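Long-range contacts in DUF1460 domain-containing protein (Legionella pneumophila subsp. pneumophila, PDB 2IM9), which is of unknown function but belongs to an N-acetylmuramoyl-L-alanine amidase-like family of the papain-like peptidase clan, consistent with action on cell-wall peptides: residues T51-R56 with S104-N109; L150-T155 with V316-K321; N243-E248 with G270-I275; Q33-I38 with P86-D91. All blocks are in the same frame, centred on the assembly; numbering follows the deposited sequence. Where two conformers were deposited one is given.

Contact 1 (T51-R56 with S104-N109)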
loop_
_atom_site.group_PDB
_atom_site.type_symbol
_atom_site.label_atom_id
_atom_site.label_comp_id
_atom_site.label_asym_id
_atom_site.label_seq_id
_atom_site.Cartn_x
_atom_site.Cartn_y
_atom_site.Cartn_z
ATOM N N THR A 51 -22.874 -7.925 2.095
ATOM C CA THR A 51 -22.453 -7.486 0.765
ATOM C C THR A 51 -21.089 -8.083 0.430
ATOM O O THR A 51 -20.332 -8.476 1.328
ATOM C CB THR A 51 -22.363 -5.935 0.647
ATOM O OG1 THR A 51 -21.158 -5.470 1.270
ATOM C CG2 THR A 51 -23.563 -5.241 1.290
ATOM N N SER A 52 -20.778 -8.129 -0.866
ATOM C CA SER A 52 -19.523 -8.684 -1.363
ATOM C C SER A 52 -18.295 -7.938 -0.814
ATOM O O SER A 52 -18.393 -6.779 -0.373
ATOM C CB SER A 52 -19.509 -8.635 -2.886
ATOM O OG SER A 52 -19.266 -7.312 -3.347
ATOM N N MET A 53 -17.148 -8.608 -0.838
ATOM C CA MET A 53 -15.922 -7.990 -0.337
ATOM C C MET A 53 -15.550 -6.784 -1.196
ATOM O O MET A 53 -15.121 -5.769 -0.660
ATOM C CB MET A 53 -14.757 -8.993 -0.278
ATOM C CG MET A 53 -13.491 -8.438 0.408
ATOM S SD MET A 53 -13.679 -7.862 2.125
ATOM C CE MET A 53 -14.260 -9.349 2.950
ATOM N N ALA A 54 -15.739 -6.883 -2.516
ATOM C CA ALA A 54 -15.459 -5.739 -3.391
ATOM C C ALA A 54 -16.329 -4.522 -3.039
ATOM O O ALA A 54 -15.852 -3.376 -3.029
ATOM C CB ALA A 54 -15.621 -6.127 -4.861
ATOM N N ASP A 55 -17.599 -4.771 -2.716
ATOM C CA ASP A 55 -18.501 -3.690 -2.322
ATOM C C ASP A 55 -18.140 -3.120 -0.953
ATOM O O ASP A 55 -18.273 -1.923 -0.735
ATOM C CB ASP A 55 -19.976 -4.129 -2.360
ATOM C CG ASP A 55 -20.543 -4.210 -3.800
ATOM O OD1 ASP A 55 -19.914 -3.708 -4.762
ATOM O OD2 ASP A 55 -21.643 -4.778 -3.966
ATOM N N ARG A 56 -17.685 -3.971 -0.039
ATOM C CA ARG A 56 -17.154 -3.482 1.247
ATOM C C ARG A 56 -15.956 -2.539 1.037
ATOM O O ARG A 56 -15.869 -1.452 1.613
ATOM C CB ARG A 56 -16.741 -4.665 2.117
ATOM C CG ARG A 56 -17.930 -5.391 2.735
ATOM C CD ARG A 56 -17.488 -6.565 3.605
ATOM N NE ARG A 56 -16.739 -6.142 4.794
ATOM C CZ ARG A 56 -17.284 -5.831 5.974
ATOM N NH1 ARG A 56 -18.614 -5.873 6.156
ATOM N NH2 ARG A 56 -16.495 -5.480 6.980
ATOM N N SER A 104 -7.973 -3.780 5.887
ATOM C CA SER A 104 -8.159 -4.344 7.224
ATOM C C SER A 104 -9.562 -4.077 7.768
ATOM O O SER A 104 -10.130 -4.951 8.420
ATOM C CB SER A 104 -7.076 -3.850 8.187
ATOM O OG SER A 104 -5.786 -4.182 7.688
ATOM N N LEU A 105 -10.130 -2.900 7.500
ATOM C CA LEU A 105 -11.535 -2.629 7.874
ATOM C C LEU A 105 -12.478 -3.557 7.097
ATOM O O LEU A 105 -13.427 -4.103 7.661
ATOM C CB LEU A 105 -11.928 -1.163 7.617
ATOM C CG LEU A 105 -11.325 -0.132 8.586
ATOM C CD1 LEU A 105 -11.366 1.271 7.998
ATOM C CD2 LEU A 105 -12.057 -0.188 9.940
ATOM N N ALA A 106 -12.202 -3.741 5.808
ATOM C CA ALA A 106 -13.091 -4.548 4.969
ATOM C C ALA A 106 -13.072 -6.010 5.374
ATOM O O ALA A 106 -14.082 -6.702 5.253
ATOM C CB ALA A 106 -12.729 -4.397 3.482
ATOM N N LEU A 107 -11.922 -6.481 5.847
ATOM C CA LEU A 107 -11.753 -7.871 6.227
ATOM C C LEU A 107 -12.333 -8.222 7.588
ATOM O O LEU A 107 -12.556 -9.402 7.861
ATOM C CB LEU A 107 -10.271 -8.221 6.238
ATOM C CG LEU A 107 -9.590 -8.349 4.882
ATOM C CD1 LEU A 107 -8.115 -8.535 5.159
ATOM C CD2 LEU A 107 -10.162 -9.530 4.106
ATOM N N ALA A 108 -12.584 -7.206 8.410
ATOM C CA ALA A 108 -12.975 -7.388 9.808
ATOM C C ALA A 108 -14.419 -6.993 10.029
ATOM O O ALA A 108 -15.028 -6.397 9.150
ATOM C CB ALA A 108 -12.061 -6.550 10.699
ATOM N N ASN A 109 -14.949 -7.312 11.218
ATOM C CA ASN A 109 -16.328 -6.996 11.599
ATOM C C ASN A 109 -16.447 -6.166 12.866
ATOM O O ASN A 109 -17.551 -5.956 13.376
ATOM C CB ASN A 109 -17.120 -8.280 11.839
ATOM C CG ASN A 109 -17.594 -8.922 10.569
ATOM O OD1 ASN A 109 -17.392 -10.115 10.367
ATOM N ND2 ASN A 109 -18.248 -8.146 9.709
HETATM O O HOH W 1 -18.687 -5.733 8.968
#

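Contact 2 (L150-T155 with V316-K321)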
loop_
_atom_site.group_PDB
_atom_site.type_symbol
_atom_site.label_atom_id
_atom_site.label_comp_id
_atom_site.label_asym_id
_atom_site.label_seq_id
_atom_site.Cartn_x
_atom_site.Cartn_y
_atom_site.Cartn_z
ATOM N N LEU A 150 -4.283 -13.417 1.585
ATOM C CA LEU A 150 -5.081 -12.195 1.492
ATOM C C LEU A 150 -5.209 -11.697 0.050
ATOM O O LEU A 150 -6.322 -11.308 -0.388
ATOM C CB LEU A 150 -4.503 -11.092 2.386
ATOM C CG LEU A 150 -5.224 -9.742 2.293
ATOM C CD1 LEU A 150 -6.704 -9.885 2.633
ATOM C CD2 LEU A 150 -4.564 -8.705 3.220
ATOM N N LEU A 151 -4.086 -11.698 -0.668
ATOM C CA LEU A 151 -4.032 -11.158 -2.030
ATOM C C LEU A 151 -3.680 -12.218 -3.063
ATOM O O LEU A 151 -2.983 -13.205 -2.760
ATOM C CB LEU A 151 -2.985 -10.034 -2.119
ATOM C CG LEU A 151 -3.145 -8.859 -1.144
ATOM C CD1 LEU A 151 -1.918 -7.954 -1.200
ATOM C CD2 LEU A 151 -4.429 -8.080 -1.438
ATOM N N LYS A 152 -4.147 -11.987 -4.290
ATOM C CA LYS A 152 -3.724 -12.761 -5.451
ATOM C C LYS A 152 -3.368 -11.803 -6.572
ATOM O O LYS A 152 -4.156 -10.931 -6.889
ATOM C CB LYS A 152 -4.875 -13.652 -5.924
ATOM C CG LYS A 152 -4.534 -14.550 -7.117
ATOM C CD LYS A 152 -5.662 -15.558 -7.395
ATOM C CE LYS A 152 -6.983 -14.870 -7.735
ATOM N NZ LYS A 152 -7.976 -15.813 -8.351
ATOM N N ASP A 153 -2.206 -12.001 -7.188
ATOM C CA ASP A 153 -1.769 -11.179 -8.315
ATOM C C ASP A 153 -2.477 -11.724 -9.552
ATOM O O ASP A 153 -2.305 -12.908 -9.911
ATOM C CB ASP A 153 -0.241 -11.268 -8.452
ATOM C CG ASP A 153 0.340 -10.285 -9.469
ATOM O OD1 ASP A 153 -0.300 -10.069 -10.523
ATOM O OD2 ASP A 153 1.456 -9.758 -9.231
ATOM N N ILE A 154 -3.286 -10.884 -10.184
ATOM C CA ILE A 154 -4.004 -11.279 -11.397
ATOM C C ILE A 154 -3.540 -10.548 -12.661
ATOM O O ILE A 154 -4.190 -10.640 -13.708
ATOM C CB ILE A 154 -5.527 -11.144 -11.225
ATOM C CG1 ILE A 154 -5.951 -9.685 -11.020
ATOM C CG2 ILE A 154 -6.000 -12.023 -10.057
ATOM C CD1 ILE A 154 -7.365 -9.428 -11.498
ATOM N N THR A 155 -2.401 -9.857 -12.572
ATOM C CA THR A 155 -1.876 -9.055 -13.686
ATOM C C THR A 155 -1.845 -9.817 -15.012
ATOM O O THR A 155 -2.332 -9.312 -16.039
ATOM C CB THR A 155 -0.475 -8.506 -13.348
ATOM O OG1 THR A 155 -0.522 -7.880 -12.048
ATOM C CG2 THR A 155 -0.009 -7.498 -14.397
ATOM N N VAL A 316 -6.090 -8.852 -6.387
ATOM C CA VAL A 316 -7.446 -8.894 -5.839
ATOM C C VAL A 316 -7.407 -9.506 -4.452
ATOM O O VAL A 316 -6.456 -10.198 -4.099
ATOM C CB VAL A 316 -8.434 -9.681 -6.716
ATOM C CG1 VAL A 316 -8.604 -9.008 -8.082
ATOM C CG2 VAL A 316 -7.966 -11.124 -6.886
ATOM N N VAL A 317 -8.421 -9.195 -3.657
ATOM C CA VAL A 317 -8.529 -9.699 -2.298
ATOM C C VAL A 317 -9.276 -11.028 -2.382
ATOM O O VAL A 317 -10.318 -11.109 -3.029
ATOM C CB VAL A 317 -9.301 -8.711 -1.403
ATOM C CG1 VAL A 317 -9.627 -9.327 -0.019
ATOM C CG2 VAL A 317 -8.528 -7.414 -1.260
ATOM N N LEU A 318 -8.752 -12.049 -1.714
ATOM C CA LEU A 318 -9.320 -13.398 -1.832
ATOM C C LEU A 318 -10.465 -13.714 -0.855
ATOM O O LEU A 318 -11.481 -14.310 -1.260
ATOM C CB LEU A 318 -8.216 -14.444 -1.697
ATOM C CG LEU A 318 -7.185 -14.514 -2.815
ATOM C CD1 LEU A 318 -6.063 -15.470 -2.413
ATOM C CD2 LEU A 318 -7.846 -14.928 -4.132
ATOM N N PRO A 319 -10.294 -13.385 0.440
ATOM C CA PRO A 319 -11.387 -13.684 1.376
ATOM C C PRO A 319 -12.727 -13.120 0.893
ATOM O O PRO A 319 -12.799 -11.967 0.452
ATOM C CB PRO A 319 -10.944 -12.992 2.658
ATOM C CG PRO A 319 -9.471 -12.988 2.573
ATOM C CD PRO A 319 -9.135 -12.793 1.135
ATOM N N GLU A 320 -13.773 -13.939 0.959
ATOM C CA GLU A 320 -15.099 -13.545 0.463
ATOM C C GLU A 320 -15.956 -12.849 1.513
ATOM O O GLU A 320 -16.837 -12.060 1.178
ATOM C CB GLU A 320 -15.857 -14.760 -0.096
ATOM C CG GLU A 320 -15.199 -15.360 -1.340
ATOM C CD GLU A 320 -15.992 -16.503 -1.949
ATOM O OE1 GLU A 320 -16.399 -17.431 -1.205
ATOM O OE2 GLU A 320 -16.200 -16.472 -3.182
ATOM N N LYS A 321 -15.707 -13.150 2.782
ATOM C CA LYS A 321 -16.494 -12.548 3.853
ATOM C C LYS A 321 -15.596 -12.074 4.989
ATOM O O LYS A 321 -14.518 -12.610 5.167
ATOM C CB LYS A 321 -17.566 -13.531 4.356
ATOM C CG LYS A 321 -17.026 -14.715 5.117
ATOM C CD LYS A 321 -18.155 -15.608 5.620
ATOM C CE LYS A 321 -17.746 -16.359 6.889
ATOM N NZ LYS A 321 -18.889 -17.173 7.434
#

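Contact 3 (N243-E248 with G270-I275)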
loop_
_atom_site.group_PDB
_atom_site.type_symbol
_atom_site.label_atom_id
_atom_site.label_comp_id
_atom_site.label_asym_id
_atom_site.label_seq_id
_atom_site.Cartn_x
_atom_site.Cartn_y
_atom_site.Cartn_z
ATOM N N ASN A 243 -13.569 -4.414 -9.985
ATOM C CA ASN A 243 -13.907 -3.494 -8.912
ATOM C C ASN A 243 -13.274 -3.955 -7.597
ATOM O O ASN A 243 -13.338 -5.145 -7.250
ATOM C CB ASN A 243 -15.429 -3.388 -8.767
ATOM C CG ASN A 243 -15.848 -2.255 -7.852
ATOM O OD1 ASN A 243 -15.429 -1.111 -8.028
ATOM N ND2 ASN A 243 -16.686 -2.569 -6.865
ATOM N N GLY A 244 -12.653 -3.012 -6.885
ATOM C CA GLY A 244 -12.052 -3.293 -5.577
ATOM C C GLY A 244 -10.652 -3.873 -5.661
ATOM O O GLY A 244 -10.076 -4.253 -4.640
ATOM N N ALA A 245 -10.089 -3.950 -6.871
ATOM C CA ALA A 245 -8.717 -4.462 -7.001
ATOM C C ALA A 245 -7.720 -3.437 -6.428
ATOM O O ALA A 245 -8.041 -2.246 -6.281
ATOM C CB ALA A 245 -8.387 -4.774 -8.454
ATOM N N VAL A 246 -6.530 -3.915 -6.071
ATOM C CA VAL A 246 -5.437 -3.049 -5.659
ATOM C C VAL A 246 -4.555 -2.822 -6.877
ATOM O O VAL A 246 -4.118 -3.803 -7.513
ATOM C CB VAL A 246 -4.603 -3.704 -4.521
ATOM C CG1 VAL A 246 -3.350 -2.885 -4.240
ATOM C CG2 VAL A 246 -5.485 -3.878 -3.237
ATOM N N ILE A 247 -4.333 -1.544 -7.217
ATOM C CA ILE A 247 -3.485 -1.159 -8.368
ATOM C C ILE A 247 -2.181 -0.565 -7.862
ATOM O O ILE A 247 -2.211 0.391 -7.081
ATOM C CB ILE A 247 -4.178 -0.071 -9.240
ATOM C CG1 ILE A 247 -5.489 -0.605 -9.826
ATOM C CG2 ILE A 247 -3.252 0.392 -10.354
ATOM C CD1 ILE A 247 -6.343 0.516 -10.405
ATOM N N GLU A 248 -1.060 -1.147 -8.284
ATOM C CA GLU A 248 0.275 -0.626 -7.958
ATOM C C GLU A 248 0.954 -0.035 -9.186
ATOM O O GLU A 248 0.886 -0.596 -10.289
ATOM C CB GLU A 248 1.151 -1.728 -7.343
ATOM C CG GLU A 248 0.617 -2.220 -6.006
ATOM C CD GLU A 248 1.244 -3.513 -5.501
ATOM O OE1 GLU A 248 2.062 -4.124 -6.222
ATOM O OE2 GLU A 248 0.915 -3.895 -4.353
ATOM N N GLY A 270 -3.216 2.139 -4.873
ATOM C CA GLY A 270 -4.580 2.578 -4.544
ATOM C C GLY A 270 -5.542 1.511 -5.029
ATOM O O GLY A 270 -5.113 0.399 -5.382
ATOM N N PHE A 271 -6.831 1.847 -5.071
ATOM C CA PHE A 271 -7.863 0.897 -5.471
ATOM C C PHE A 271 -8.467 1.237 -6.823
ATOM O O PHE A 271 -8.546 2.422 -7.197
ATOM C CB PHE A 271 -9.011 0.888 -4.453
ATOM C CG PHE A 271 -8.615 0.399 -3.088
ATOM C CD1 PHE A 271 -8.420 -0.953 -2.848
ATOM C CD2 PHE A 271 -8.432 1.299 -2.042
ATOM C CE1 PHE A 271 -8.052 -1.414 -1.580
ATOM C CE2 PHE A 271 -8.066 0.852 -0.768
ATOM C CZ PHE A 271 -7.877 -0.511 -0.535
ATOM N N ALA A 272 -8.849 0.194 -7.547
ATOM C CA ALA A 272 -9.642 0.317 -8.770
ATOM C C ALA A 272 -11.094 0.330 -8.354
ATOM O O ALA A 272 -11.565 -0.627 -7.748
ATOM C CB ALA A 272 -9.383 -0.880 -9.708
ATOM N N ILE A 273 -11.818 1.394 -8.692
ATOM C CA ILE A 273 -13.233 1.473 -8.325
ATOM C C ILE A 273 -14.056 1.846 -9.563
ATOM O O ILE A 273 -13.812 2.889 -10.156
ATOM C CB ILE A 273 -13.484 2.533 -7.206
ATOM C CG1 ILE A 273 -12.651 2.254 -5.939
ATOM C CG2 ILE A 273 -15.002 2.631 -6.879
ATOM C CD1 ILE A 273 -13.059 0.978 -5.136
ATOM N N TRP A 274 -15.009 0.993 -9.930
ATOM C CA TRP A 274 -15.910 1.264 -11.061
ATOM C C TRP A 274 -17.119 2.071 -10.567
ATOM O O TRP A 274 -17.802 1.656 -9.631
ATOM C CB TRP A 274 -16.404 -0.029 -11.675
ATOM C CG TRP A 274 -15.377 -0.722 -12.507
ATOM C CD1 TRP A 274 -14.480 -1.675 -12.096
ATOM C CD2 TRP A 274 -15.130 -0.504 -13.896
ATOM N NE1 TRP A 274 -13.693 -2.069 -13.165
ATOM C CE2 TRP A 274 -14.069 -1.356 -14.275
ATOM C CE3 TRP A 274 -15.704 0.336 -14.866
ATOM C CZ2 TRP A 274 -13.582 -1.406 -15.587
ATOM C CZ3 TRP A 274 -15.214 0.290 -16.163
ATOM C CH2 TRP A 274 -14.160 -0.567 -16.511
ATOM N N ILE A 275 -17.386 3.205 -11.217
ATOM C CA ILE A 275 -18.537 4.049 -10.855
ATOM C C ILE A 275 -19.162 4.523 -12.141
ATOM O O ILE A 275 -18.507 5.172 -12.955
ATOM C CB ILE A 275 -18.139 5.290 -10.036
ATOM C CG1 ILE A 275 -17.431 4.910 -8.726
ATOM C CG2 ILE A 275 -19.384 6.212 -9.753
ATOM C CD1 ILE A 275 -16.621 6.080 -8.122
#

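Contact 4 (Q33-I38 with P86-D91)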
loop_
_atom_site.group_PDB
_atom_site.type_symbol
_atom_site.label_atom_id
_atom_site.label_comp_id
_atom_site.label_asym_id
_atom_site.label_seq_id
_atom_site.Cartn_x
_atom_site.Cartn_y
_atom_site.Cartn_z
ATOM N N GLN A 33 -9.349 8.557 19.003
ATOM C CA GLN A 33 -10.317 9.094 18.037
ATOM C C GLN A 33 -10.694 8.022 17.020
ATOM O O GLN A 33 -11.880 7.859 16.675
ATOM C CB GLN A 33 -9.740 10.316 17.299
ATOM C CG GLN A 33 -10.555 10.732 16.054
ATOM C CD GLN A 33 -9.862 11.782 15.160
ATOM O OE1 GLN A 33 -8.773 11.564 14.609
ATOM N NE2 GLN A 33 -10.515 12.933 15.010
ATOM N N ALA A 34 -9.686 7.303 16.523
ATOM C CA ALA A 34 -9.931 6.222 15.558
ATOM C C ALA A 34 -10.769 5.097 16.153
ATOM O O ALA A 34 -11.627 4.543 15.462
ATOM C CB ALA A 34 -8.615 5.667 15.025
ATOM N N ASN A 35 -10.503 4.728 17.411
ATOM C CA ASN A 35 -11.319 3.704 18.086
ATOM C C ASN A 35 -12.802 4.078 18.079
ATOM O O ASN A 35 -13.655 3.244 17.771
ATOM C CB ASN A 35 -10.833 3.476 19.525
ATOM C CG ASN A 35 -9.468 2.835 19.583
ATOM O OD1 ASN A 35 -9.021 2.211 18.621
ATOM N ND2 ASN A 35 -8.784 2.989 20.728
ATOM N N SER A 36 -13.106 5.337 18.387
ATOM C CA SER A 36 -14.485 5.804 18.411
ATOM C C SER A 36 -15.110 5.744 17.010
ATOM O O SER A 36 -16.195 5.192 16.849
ATOM C CB SER A 36 -14.567 7.209 19.045
ATOM O OG SER A 36 -15.908 7.645 19.124
ATOM N N SER A 37 -14.397 6.251 15.998
ATOM C CA SER A 37 -14.894 6.276 14.614
ATOM C C SER A 37 -15.088 4.888 14.004
ATOM O O SER A 37 -16.080 4.636 13.304
ATOM C CB SER A 37 -13.949 7.090 13.727
ATOM O OG SER A 37 -13.950 8.444 14.127
ATOM N N ILE A 38 -14.142 3.997 14.267
ATOM C CA ILE A 38 -14.186 2.626 13.751
ATOM C C ILE A 38 -15.295 1.805 14.420
ATOM O O ILE A 38 -16.026 1.077 13.736
ATOM C CB ILE A 38 -12.804 1.958 13.863
ATOM C CG1 ILE A 38 -11.838 2.680 12.898
ATOM C CG2 ILE A 38 -12.893 0.475 13.516
ATOM C CD1 ILE A 38 -10.336 2.384 13.136
ATOM N N PRO A 86 1.098 6.856 15.283
ATOM C CA PRO A 86 0.019 5.959 15.701
ATOM C C PRO A 86 -0.003 4.667 14.886
ATOM O O PRO A 86 0.447 4.634 13.735
ATOM C CB PRO A 86 -1.264 6.750 15.423
ATOM C CG PRO A 86 -0.865 7.955 14.646
ATOM C CD PRO A 86 0.612 8.133 14.719
ATOM N N ARG A 87 -0.560 3.617 15.482
ATOM C CA ARG A 87 -0.706 2.334 14.803
ATOM C C ARG A 87 -1.798 2.323 13.736
ATOM O O ARG A 87 -1.748 1.532 12.775
ATOM C CB ARG A 87 -0.984 1.261 15.857
ATOM C CG ARG A 87 0.288 0.986 16.640
ATOM C CD ARG A 87 0.005 0.220 17.909
ATOM N NE ARG A 87 -0.689 1.060 18.876
ATOM C CZ ARG A 87 -1.031 0.650 20.083
ATOM N NH1 ARG A 87 -0.737 -0.603 20.439
ATOM N NH2 ARG A 87 -1.646 1.493 20.912
ATOM N N TYR A 88 -2.793 3.188 13.927
ATOM C CA TYR A 88 -3.871 3.423 12.954
ATOM C C TYR A 88 -4.508 4.782 13.269
ATOM O O TYR A 88 -4.370 5.311 14.382
ATOM C CB TYR A 88 -4.940 2.322 13.007
ATOM C CG TYR A 88 -5.412 2.043 14.420
ATOM C CD1 TYR A 88 -6.499 2.739 14.967
ATOM C CD2 TYR A 88 -4.755 1.091 15.212
ATOM C CE1 TYR A 88 -6.930 2.501 16.280
ATOM C CE2 TYR A 88 -5.166 0.833 16.514
ATOM C CZ TYR A 88 -6.253 1.542 17.046
ATOM O OH TYR A 88 -6.654 1.285 18.336
ATOM N N ARG A 89 -5.164 5.361 12.272
ATOM C CA ARG A 89 -5.779 6.677 12.430
ATOM C C ARG A 89 -6.817 6.907 11.355
ATOM O O ARG A 89 -6.822 6.216 10.324
ATOM C CB ARG A 89 -4.706 7.774 12.370
ATOM C CG ARG A 89 -4.026 7.900 11.012
ATOM C CD ARG A 89 -2.704 8.625 11.114
ATOM N NE ARG A 89 -2.856 10.006 11.627
ATOM C CZ ARG A 89 -1.839 10.831 11.892
ATOM N NH1 ARG A 89 -0.584 10.439 11.724
ATOM N NH2 ARG A 89 -2.080 12.067 12.361
ATOM N N VAL A 90 -7.692 7.888 11.576
ATOM C CA VAL A 90 -8.718 8.206 10.566
ATOM C C VAL A 90 -8.638 9.646 10.080
ATOM O O VAL A 90 -9.505 10.087 9.316
ATOM C CB VAL A 90 -10.137 7.929 11.098
ATOM C CG1 VAL A 90 -10.333 6.418 11.316
ATOM C CG2 VAL A 90 -10.392 8.716 12.396
ATOM N N ASP A 91 -7.623 10.373 10.526
ATOM C CA ASP A 91 -7.483 11.808 10.239
ATOM C C ASP A 91 -6.490 12.105 9.102
ATOM O O ASP A 91 -6.318 13.254 8.703
ATOM C CB ASP A 91 -7.051 12.562 11.504
ATOM C CG ASP A 91 -5.651 12.184 11.952
ATOM O OD1 ASP A 91 -5.320 10.984 11.891
ATOM O OD2 ASP A 91 -4.870 13.074 12.350
HETATM O O HOH W 2 -7.639 9.151 14.213
#

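Contact 1 (T51-R56 with S104-N109)
The first turn of helix 53-63 meets the last turn of helix 95-107, with the CA atoms of R56 and A106 5.6 Å apart. R56 carries the polar part. Its NE donates to A106 O at 2.8 Å, in the carbonyl plane and on a lone pair of that oxygen. NH2 adds weak bonds to A106 O and to L105 O. The bend at chi3 (66°) turns NE off the line of the extended chain. The third nitrogen, NH1, gives a proton to a water 2.8 Å away, and N109 ND2 donates to the same water. The guanidinium thus sits against carbonyls of the helix's last turn; L105 O also takes a weak bond from A108 N. Their partial negative charge probably suits the cation. M53 packs beside it. Its SD lies 3.8 Å from A106 CB, and its CE reaches L107 CD2 at 4.3 Å. At the start of helix 53-63, S52 is the N-cap: S52 OG accepts from D55 N at 3.1 Å. Y42 of helix 27-45 lies against R56 and bonds L105 O. This is an arginine side chain binding the last-turn carbonyls of a neighbouring helix, within the helical part of the fold.

Contact 2 (L150-T155 with V316-K321)
An antiparallel edge pairing joins the short strand 151-153 to the end of strand 311-317 in the large sheet. L151 and V317 form a non-hydrogen-bonded pair, and K152 and V316 a hydrogen-bonded one. K152 N and V316 O are 2.9 Å apart, and V316 N returns the bond to K152 O. A third bond, L318 N to L150 O, carries the pairing one step past the strands. L150 O also lies 3.3 Å from V317 CA, a CA-H...O contact. On the face of K152 and V316, L318 reaches over the lysine: its CD2 touches K152 CB at 3.7 Å, and the two chains cross at about a right angle. I154 CD1 meets V316 CG1 at 3.7 Å. L151 and V317 point to the other face. There the end of L150 comes in beside V317, with L150 CD1 4.0 Å from V317 CG1. P319 CD lies 4.1 Å from L150 CD1, the proline crossing the leucine at about a right angle. L107 and L103 of helix 95-107 cover this side. D153 OD1 accepts from T155 N at 2.9 Å, an Asx turn that ends the strand. The pairing adds a short edge strand to an antiparallel sheet, with helix 95-107 packed on one side.

Contact 3 (N243-E248 with G270-I275)
I247 and A272 make the tight spot of this contact, where strand 246-254 runs antiparallel to strand 264-275. I247 CD1 presses on A272 CB at 3.4 Å, closer than usual for two carbons. I247 CG1 lies anti to the carbonyl carbon (chi1 -62°), and CD1 continues from it to the alanine. A245 CB joins them, 4.2 Å from A272 CB. Backbone bonds hold this part: I247 and G270 exchange two, and A272 N gives one to A245 O at 2.9 Å. G244 turns the chain with positive phi (84°), and its buried N bonds A272 O at 2.8 Å, nearly along the C=O axis. On the face of V246 and F271, V246 CG2 touches F271 CE1 at 3.9 Å, the side chains crossing obliquely. A245 O lies at the edge of the F271 ring, near its plane. Helix 95-107 packs on this ring through V99, V102 and L103.

N243 and W274 form the looser side, partly open to solvent. N243 OD1 accepts from W274 N at 2.9 Å, with the donor tilted 25° from the amide plane. W274 CD1 lies 3.6 Å from N243 N, which sits at the ring edge. W274 NE1 bonds I241 O.

Past the last bridge the backbone still gives two bonds. Beyond these the carbonyl of N243 accepts from W274 N, so a side chain satisfies a strand N-H.

Contact 4 (Q33-I38 with P86-D91)
Helix 27-45 runs past an irregular loop, extended at Y88 and R89, that lies between helices 53-63 and 95-107, and the CA atoms of A34 and R89 come within 5.2 Å. A34 CB meets Y88 CD1 at 3.6 Å, at the edge of the ring and near its plane. The phenol OH gives its proton to N35 OD1 at 2.6 Å, in the carbonyl plane and on a lone pair. The amide and ring planes are 43° apart. V90 fits between turns of the helix: CG1 lies 4.2 Å from A34 CB, and CG2 4.0 Å from S37 OG. Q33 OE1 lies 3.7 Å from D91 CB and also accepts from a water that V90 N donates to. Within the loop, R89 grips D91 side-on. Its NE bonds OD1 at 2.7 Å and NH2 bonds OD2, both nearly in the guanidinium plane. The salt bridge spans V90, linking the residues before and after it. Y88 OH has a second partner in Q115 of helix 111-122, whose F114 touches I38 and whose L118 touches Y88. The loop lies against helices 27-45 and 111-122.

Overall arrangement
From the N terminus, helix 27-45 first meets the loop 86-91 in contact 4. Contact 1 opens at 51-56 before that loop is reached and closes at 104-109, so the two cross. They touch through I38 and L105. Contact 2 opens later, at 150-155, and closes near the C-terminal end of the chain. The hairpin-like contact 3 falls within its 160-residue loop. Contacts 2 and 3 belong to one sheet, where strands 311-317 and 246-254 are neighbours. Contact 1 packs the helices on residues flanking the sheet's strands: L107 on L150, A54 on N243. Contact 4 stays apart, about 14 Å from contact 2 and 12 Å from contact 3 between nearest atoms.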